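Local coordinates for probable methyltransferase (Bordetella pertussis, PDB 3KTY), which probably transfers methyl groups from S-adenosyl-L-methionine to RNA, as a TrmH-family enzyme of the SPOUT type, represented here by its SpoU methylase domain, at residues F86-R91 and C100-A105. Residues are numbered along the deposited sequence; the frame is centred on the assembly and turned at random. Where two conformers were deposited one is given.
Sequences FALTTR and CDIREA
With chi1 at -65°, Phe86 sets CG anti to its own carbonyl carbon and sends the ring out from the strand to meet Ala105 in the first turn of the helix. The Ala105 methyl sits over one face of that ring, displaced toward its rim, in a CH-pi contact: CB lies 3.8 Å from the ring centroid and 3.4 Å from Phe86 CE1. Cys100 SG comes up obliquely to the same ring atom, Phe86 CE1, at 4.5 Å. Two residues along the strand, the Leu88 branch CD2 reaches Ile102 CD1 at 4.4 Å. No hydrogen bond links the two segments; the Phe86 ring also lies against the Ala105 backbone, with CZ 3.5 Å from Ala105 O.

The helix start presented to the strand is fixed by a capping box. Asp101 OD1 accepts from Glu104 N at 2.8 Å, nearly along the carboxylate C-O axis, while Asp101 N donates to the anti lone pair of Glu104 OE1 at 2.7 Å. At the dimer interface Asp101 OD2 hydrogen-bonds Tyr170 OH of the second subunit and Ile102 packs on that subunit's Trp166.

In this alpha-beta-alpha sandwich, the SpoU methylase domain, strand 84-89 is an inner strand of the parallel sheet, hydrogen-bonded to 121-125 and 142-145. Helix 102-115 packs against it just after the short, weakly bonded segment 100-101, and Ala164 of helix 157-172 touches both Leu88 and Ile102.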
loop_
_atom_site.group_PDB
_atom_site.type_symbol
_atom_site.label_atom_id
_atom_site.label_comp_id
_atom_site.label_asym_id
_atom_site.label_seq_id
_atom_site.Cartn_x
_atom_site.Cartn_y
_atom_site.Cartn_z
ATOM N N PHE A 86 -7.036 -14.124 -9.800
ATOM C CA PHE A 86 -7.018 -14.285 -8.340
ATOM C C PHE A 86 -8.193 -13.624 -7.653
ATOM O O PHE A 86 -8.467 -12.436 -7.867
ATOM C CB PHE A 86 -5.721 -13.735 -7.745
ATOM C CG PHE A 86 -4.525 -14.483 -8.159
ATOM C CD1 PHE A 86 -4.111 -15.591 -7.428
ATOM C CD2 PHE A 86 -3.804 -14.099 -9.285
ATOM C CE1 PHE A 86 -2.965 -16.292 -7.798
ATOM C CE2 PHE A 86 -2.651 -14.792 -9.677
ATOM C CZ PHE A 86 -2.239 -15.890 -8.934
ATOM N N ALA A 87 -8.891 -14.395 -6.837
ATOM C CA ALA A 87 -9.866 -13.808 -5.928
ATOM C C ALA A 87 -9.134 -13.248 -4.689
ATOM O O ALA A 87 -8.620 -14.003 -3.866
ATOM C CB ALA A 87 -10.855 -14.839 -5.505
ATOM N N LEU A 88 -9.125 -11.931 -4.539
ATOM C CA LEU A 88 -8.518 -11.293 -3.368
ATOM C C LEU A 88 -9.457 -11.165 -2.150
ATOM O O LEU A 88 -10.534 -10.563 -2.216
ATOM C CB LEU A 88 -7.995 -9.915 -3.764
ATOM C CG LEU A 88 -6.960 -9.336 -2.804
ATOM C CD1 LEU A 88 -6.185 -10.461 -2.169
ATOM C CD2 LEU A 88 -6.030 -8.407 -3.531
ATOM N N THR A 89 -9.040 -11.710 -1.022
ATOM C CA THR A 89 -9.884 -11.663 0.169
ATOM C C THR A 89 -9.190 -11.182 1.457
ATOM O O THR A 89 -7.953 -10.997 1.519
ATOM C CB THR A 89 -10.448 -13.040 0.449
ATOM O OG1 THR A 89 -9.417 -13.853 1.017
ATOM C CG2 THR A 89 -10.948 -13.691 -0.841
ATOM N N THR A 90 -10.007 -10.977 2.489
ATOM C CA THR A 90 -9.509 -10.855 3.863
ATOM C C THR A 90 -10.497 -11.526 4.823
ATOM O O THR A 90 -11.425 -10.893 5.320
ATOM C CB THR A 90 -9.193 -9.390 4.268
ATOM O OG1 THR A 90 -10.036 -8.492 3.535
ATOM C CG2 THR A 90 -7.733 -9.057 3.969
ATOM N N ARG A 91 -10.287 -12.822 5.052
ATOM C CA ARG A 91 -11.184 -13.645 5.859
ATOM C C ARG A 91 -10.494 -14.208 7.103
ATOM O O ARG A 91 -10.312 -15.422 7.241
ATOM C CB ARG A 91 -11.727 -14.793 5.015
ATOM C CG ARG A 91 -12.422 -15.899 5.800
ATOM C CD ARG A 91 -12.997 -16.876 4.817
ATOM N NE ARG A 91 -13.550 -16.126 3.693
ATOM C CZ ARG A 91 -13.852 -16.645 2.508
ATOM N NH1 ARG A 91 -14.353 -15.864 1.556
ATOM N NH2 ARG A 91 -13.655 -17.938 2.272
ATOM N N CYS A 100 -3.052 -19.122 -0.684
ATOM C CA CYS A 100 -1.769 -18.523 -1.022
ATOM C C CYS A 100 -1.847 -17.009 -0.743
ATOM O O CYS A 100 -2.910 -16.401 -0.832
ATOM C CB CYS A 100 -1.336 -18.854 -2.455
ATOM S SG CYS A 100 -1.789 -17.635 -3.686
ATOM N N ASP A 101 -0.731 -16.414 -0.361
ATOM C CA ASP A 101 -0.742 -15.005 -0.053
ATOM C C ASP A 101 -0.402 -14.192 -1.278
ATOM O O ASP A 101 0.111 -14.716 -2.262
ATOM C CB ASP A 101 0.199 -14.661 1.123
ATOM C CG ASP A 101 1.684 -14.921 0.823
ATOM O OD1 ASP A 101 2.175 -14.753 -0.325
ATOM O OD2 ASP A 101 2.381 -15.274 1.789
ATOM N N ILE A 102 -0.659 -12.898 -1.190
ATOM C CA ILE A 102 -0.494 -11.994 -2.317
ATOM C C ILE A 102 0.921 -12.043 -2.880
ATOM O O ILE A 102 1.135 -11.734 -4.034
ATOM C CB ILE A 102 -0.867 -10.535 -1.909
ATOM C CG1 ILE A 102 -0.851 -9.621 -3.112
ATOM C CG2 ILE A 102 0.084 -9.991 -0.803
ATOM C CD1 ILE A 102 -1.946 -9.951 -4.101
ATOM N N ARG A 103 1.897 -12.407 -2.054
ATOM C CA ARG A 103 3.279 -12.463 -2.521
ATOM C C ARG A 103 3.526 -13.720 -3.401
ATOM O O ARG A 103 4.147 -13.624 -4.434
ATOM C CB ARG A 103 4.252 -12.337 -1.343
ATOM C CG ARG A 103 5.674 -12.752 -1.622
ATOM C CD ARG A 103 6.657 -11.585 -1.731
ATOM N NE ARG A 103 6.363 -10.377 -0.933
ATOM C CZ ARG A 103 7.166 -9.862 -0.006
ATOM N NH1 ARG A 103 8.311 -10.476 0.306
ATOM N NH2 ARG A 103 6.836 -8.726 0.601
ATOM N N GLU A 104 3.019 -14.867 -2.963
ATOM C CA GLU A 104 2.952 -16.069 -3.793
ATOM C C GLU A 104 2.135 -15.818 -5.085
ATOM O O GLU A 104 2.517 -16.222 -6.183
ATOM C CB GLU A 104 2.390 -17.245 -2.967
ATOM C CG GLU A 104 3.253 -17.566 -1.737
ATOM C CD GLU A 104 2.545 -18.355 -0.623
ATOM O OE1 GLU A 104 1.342 -18.135 -0.371
ATOM O OE2 GLU A 104 3.214 -19.188 0.025
ATOM N N ALA A 105 1.033 -15.108 -4.956
ATOM C CA ALA A 105 0.154 -14.915 -6.067
ATOM C C ALA A 105 0.864 -14.068 -7.124
ATOM O O ALA A 105 0.854 -14.392 -8.332
ATOM C CB ALA A 105 -1.178 -14.334 -5.613
#